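Local structure of Nsp15 (Middle East respiratory syndrome-related coronavirus, 5YVD) at residues V63-L71 against G150-G158. The protein is an endoribonuclease of the coronavirus replicase that probably cleaves RNA at uridylates. Numbering follows the deposited sequence.
Sequences VRSHPDFKL and GPDYAYFNG
Two torsions set His-66 and Tyr-155 side by side: CG of Tyr-155 stands opposite its backbone N (chi1 -171°), whereas CG of His-66 is tucked between its own N and carbonyl carbon (chi1 57°), which swings an imidazole whose CB points away from 150-158 back alongside the tyrosine, NE2 close to CD1. A single antiparallel beta bridge, a hydrogen-bonded pair within the Nsp15 middle domain, joins the loop at His-66 to strand 153-156 of a two-stranded sheet. His-66 N gives its hydrogen to Tyr-155 O at 2.9 Å, and Tyr-155 N returns a nearly straight bond to His-66 O at 2.8 Å. CB of Tyr-155 sits over one face of the imidazole, a CH-pi contact, while ND1 donates to Pro-67 O and so restrains the ring's rotation. Phe-69, at the start of helix 69-74, completes the aromatic cluster edge-to-face: its CE2 stands 3.6 Å above the centre of the Tyr-155 ring, the planes at 65°. Tyrosine suits this place because its flat ring fills the buried cluster while its hydroxyl bonds to Tyr-88 N. Beyond the bridge, one water links Arg-64 O to Asn-157 N, and another links Tyr-153 O to Asp-68 N. Phe-156, flat and apolar, lays CD1 against the carbonyl carbon of Arg-64, and the Asn-157 amide suits the subunit boundary, ND2 hydrogen-bonding to Thr-278 OG1 of a second subunit. Tyr-153 OH, also bonded to Thr-192 O, meets the long, extended Lys-70, whose NZ, held as well by Ser-194 and Thr-192, donates to Tyr-153 OH at 3.0 Å.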
loop_
_atom_site.group_PDB
_atom_site.type_symbol
_atom_site.label_atom_id
_atom_site.label_comp_id
_atom_site.label_asym_id
_atom_site.label_seq_id
_atom_site.Cartn_x
_atom_site.Cartn_y
_atom_site.Cartn_z
ATOM N N VAL A 63 -29.964 -9.122 0.413
ATOM C CA VAL A 63 -30.041 -10.550 0.227
ATOM C C VAL A 63 -31.395 -10.978 -0.308
ATOM O O VAL A 63 -32.226 -11.518 0.411
ATOM C CB VAL A 63 -29.718 -11.271 1.525
ATOM C CG1 VAL A 63 -29.651 -12.792 1.296
ATOM C CG2 VAL A 63 -28.389 -10.749 2.012
ATOM N N ARG A 64 -31.587 -10.748 -1.596
ATOM C CA ARG A 64 -32.864 -11.008 -2.264
ATOM C C ARG A 64 -32.581 -11.121 -3.730
ATOM O O ARG A 64 -31.542 -10.668 -4.177
ATOM C CB ARG A 64 -33.826 -9.833 -2.046
ATOM C CG ARG A 64 -33.148 -8.490 -2.266
ATOM C CD ARG A 64 -34.079 -7.333 -2.578
ATOM N NE ARG A 64 -34.752 -6.805 -1.407
ATOM C CZ ARG A 64 -34.936 -5.509 -1.167
ATOM N NH1 ARG A 64 -34.498 -4.566 -1.999
ATOM N NH2 ARG A 64 -35.579 -5.153 -0.070
ATOM N N SER A 65 -33.496 -11.694 -4.489
ATOM C CA SER A 65 -33.313 -11.761 -5.940
ATOM C C SER A 65 -33.545 -10.396 -6.570
ATOM O O SER A 65 -34.205 -9.517 -5.999
ATOM C CB SER A 65 -34.263 -12.773 -6.568
ATOM O OG SER A 65 -35.620 -12.451 -6.295
ATOM N N HIS A 66 -32.990 -10.201 -7.749
ATOM C CA HIS A 66 -33.244 -8.970 -8.477
ATOM C C HIS A 66 -32.940 -9.185 -9.942
ATOM O O HIS A 66 -32.226 -10.135 -10.279
ATOM C CB HIS A 66 -32.429 -7.802 -7.904
ATOM C CG HIS A 66 -30.951 -8.029 -7.874
ATOM N ND1 HIS A 66 -30.129 -7.722 -8.934
ATOM C CD2 HIS A 66 -30.142 -8.500 -6.894
ATOM C CE1 HIS A 66 -28.877 -8.011 -8.617
ATOM N NE2 HIS A 66 -28.855 -8.482 -7.382
ATOM N N PRO A 67 -33.481 -8.323 -10.816
ATOM C CA PRO A 67 -33.125 -8.350 -12.238
ATOM C C PRO A 67 -31.638 -8.265 -12.427
ATOM O O PRO A 67 -30.954 -7.637 -11.626
ATOM C CB PRO A 67 -33.799 -7.102 -12.806
ATOM C CG PRO A 67 -34.947 -6.837 -11.893
ATOM C CD PRO A 67 -34.560 -7.364 -10.530
ATOM N N ASP A 68 -31.120 -8.908 -13.464
ATOM C CA ASP A 68 -29.667 -8.975 -13.629
ATOM C C ASP A 68 -29.122 -7.585 -13.954
ATOM O O ASP A 68 -29.797 -6.769 -14.584
ATOM C CB ASP A 68 -29.275 -10.018 -14.695
ATOM C CG ASP A 68 -27.767 -10.302 -14.722
ATOM O OD1 ASP A 68 -27.057 -9.886 -13.766
ATOM O OD2 ASP A 68 -27.300 -10.937 -15.702
ATOM N N PHE A 69 -27.902 -7.322 -13.527
ATOM C CA PHE A 69 -27.349 -5.970 -13.591
ATOM C C PHE A 69 -27.456 -5.298 -14.945
ATOM O O PHE A 69 -27.748 -4.099 -15.011
ATOM C CB PHE A 69 -25.888 -5.964 -13.138
ATOM C CG PHE A 69 -25.700 -6.494 -11.752
ATOM C CD1 PHE A 69 -26.047 -5.733 -10.668
ATOM C CD2 PHE A 69 -25.215 -7.772 -11.547
ATOM C CE1 PHE A 69 -25.907 -6.221 -9.397
ATOM C CE2 PHE A 69 -25.067 -8.264 -10.268
ATOM C CZ PHE A 69 -25.412 -7.486 -9.191
ATOM N N LYS A 70 -27.211 -6.047 -16.015
ATOM C CA LYS A 70 -27.235 -5.474 -17.359
ATOM C C LYS A 70 -28.589 -4.844 -17.692
ATOM O O LYS A 70 -28.661 -3.925 -18.510
ATOM C CB LYS A 70 -26.883 -6.535 -18.413
ATOM C CG LYS A 70 -28.016 -7.503 -18.703
ATOM C CD LYS A 70 -27.589 -8.847 -19.253
ATOM C CE LYS A 70 -28.747 -9.838 -19.126
ATOM N NZ LYS A 70 -28.441 -11.156 -19.743
ATOM N N LEU A 71 -29.670 -5.329 -17.082
ATOM C CA LEU A 71 -30.956 -4.682 -17.277
ATOM C C LEU A 71 -30.978 -3.326 -16.554
ATOM O O LEU A 71 -31.449 -2.312 -17.084
ATOM C CB LEU A 71 -32.092 -5.578 -16.805
ATOM C CG LEU A 71 -32.260 -6.940 -17.510
ATOM C CD1 LEU A 71 -33.600 -7.551 -17.127
ATOM C CD2 LEU A 71 -32.153 -6.869 -19.022
ATOM N N GLY A 150 -39.931 -8.596 -17.146
ATOM C CA GLY A 150 -38.606 -9.189 -17.255
ATOM C C GLY A 150 -38.589 -10.619 -17.769
ATOM O O GLY A 150 -39.632 -11.207 -18.012
ATOM N N PRO A 151 -37.388 -11.188 -17.913
ATOM C CA PRO A 151 -37.193 -12.545 -18.450
ATOM C C PRO A 151 -37.430 -13.662 -17.436
ATOM O O PRO A 151 -37.721 -13.393 -16.286
ATOM C CB PRO A 151 -35.727 -12.526 -18.889
ATOM C CG PRO A 151 -35.069 -11.534 -17.967
ATOM C CD PRO A 151 -36.106 -10.497 -17.643
ATOM N N ASP A 152 -37.312 -14.912 -17.867
ATOM C CA ASP A 152 -37.559 -16.064 -16.979
ATOM C C ASP A 152 -36.350 -16.444 -16.116
ATOM O O ASP A 152 -36.139 -17.634 -15.810
ATOM C CB ASP A 152 -38.013 -17.279 -17.783
ATOM C CG ASP A 152 -39.345 -17.060 -18.464
ATOM O OD1 ASP A 152 -40.181 -16.314 -17.911
ATOM O OD2 ASP A 152 -39.551 -17.661 -19.542
ATOM N N TYR A 153 -35.594 -15.424 -15.693
ATOM C CA TYR A 153 -34.511 -15.621 -14.765
ATOM C C TYR A 153 -34.168 -14.326 -14.035
ATOM O O TYR A 153 -34.608 -13.245 -14.409
ATOM C CB TYR A 153 -33.300 -16.093 -15.516
ATOM C CG TYR A 153 -32.738 -15.029 -16.446
ATOM C CD1 TYR A 153 -33.118 -14.986 -17.789
ATOM C CD2 TYR A 153 -31.823 -14.066 -15.984
ATOM C CE1 TYR A 153 -32.614 -14.023 -18.647
ATOM C CE2 TYR A 153 -31.311 -13.097 -16.835
ATOM C CZ TYR A 153 -31.710 -13.074 -18.173
ATOM O OH TYR A 153 -31.204 -12.118 -19.059
ATOM N N ALA A 154 -33.332 -14.448 -13.014
ATOM C CA ALA A 154 -32.940 -13.318 -12.173
ATOM C C ALA A 154 -31.649 -13.666 -11.422
ATOM O O ALA A 154 -31.175 -14.799 -11.456
ATOM C CB ALA A 154 -34.065 -12.985 -11.189
ATOM N N TYR A 155 -31.090 -12.686 -10.736
ATOM C CA TYR A 155 -29.838 -12.862 -10.043
ATOM C C TYR A 155 -30.138 -13.029 -8.567
ATOM O O TYR A 155 -30.974 -12.314 -8.047
ATOM C CB TYR A 155 -29.013 -11.613 -10.272
ATOM C CG TYR A 155 -27.578 -11.665 -9.820
ATOM C CD1 TYR A 155 -27.200 -11.251 -8.540
ATOM C CD2 TYR A 155 -26.587 -12.072 -10.693
ATOM C CE1 TYR A 155 -25.866 -11.252 -8.158
ATOM C CE2 TYR A 155 -25.259 -12.094 -10.311
ATOM C CZ TYR A 155 -24.899 -11.684 -9.056
ATOM O OH TYR A 155 -23.568 -11.720 -8.737
ATOM N N PHE A 156 -29.479 -13.975 -7.898
ATOM C CA PHE A 156 -29.628 -14.124 -6.439
ATOM C C PHE A 156 -28.339 -14.646 -5.774
ATOM O O PHE A 156 -27.867 -15.740 -6.103
ATOM C CB PHE A 156 -30.829 -15.035 -6.113
ATOM C CG PHE A 156 -31.090 -15.218 -4.634
ATOM C CD1 PHE A 156 -31.167 -14.121 -3.774
ATOM C CD2 PHE A 156 -31.299 -16.492 -4.103
ATOM C CE1 PHE A 156 -31.417 -14.301 -2.429
ATOM C CE2 PHE A 156 -31.552 -16.677 -2.755
ATOM C CZ PHE A 156 -31.613 -15.584 -1.919
ATOM N N ASN A 157 -27.769 -13.851 -4.855
ATOM C CA ASN A 157 -26.543 -14.217 -4.137
ATOM C C ASN A 157 -25.387 -14.729 -5.050
ATOM O O ASN A 157 -24.661 -15.648 -4.682
ATOM C CB ASN A 157 -26.851 -15.272 -3.061
ATOM C CG ASN A 157 -27.819 -14.780 -1.990
ATOM O OD1 ASN A 157 -28.011 -13.576 -1.782
ATOM N ND2 ASN A 157 -28.432 -15.725 -1.288
ATOM N N GLY A 158 -25.220 -14.144 -6.228
ATOM C CA GLY A 158 -24.196 -14.595 -7.160
ATOM C C GLY A 158 -24.659 -15.531 -8.274
ATOM O O GLY A 158 -23.970 -15.658 -9.286
HETATM O O HOH W 1 -28.765 -10.943 -4.540
HETATM O O HOH W 2 -33.312 -10.578 -15.054
#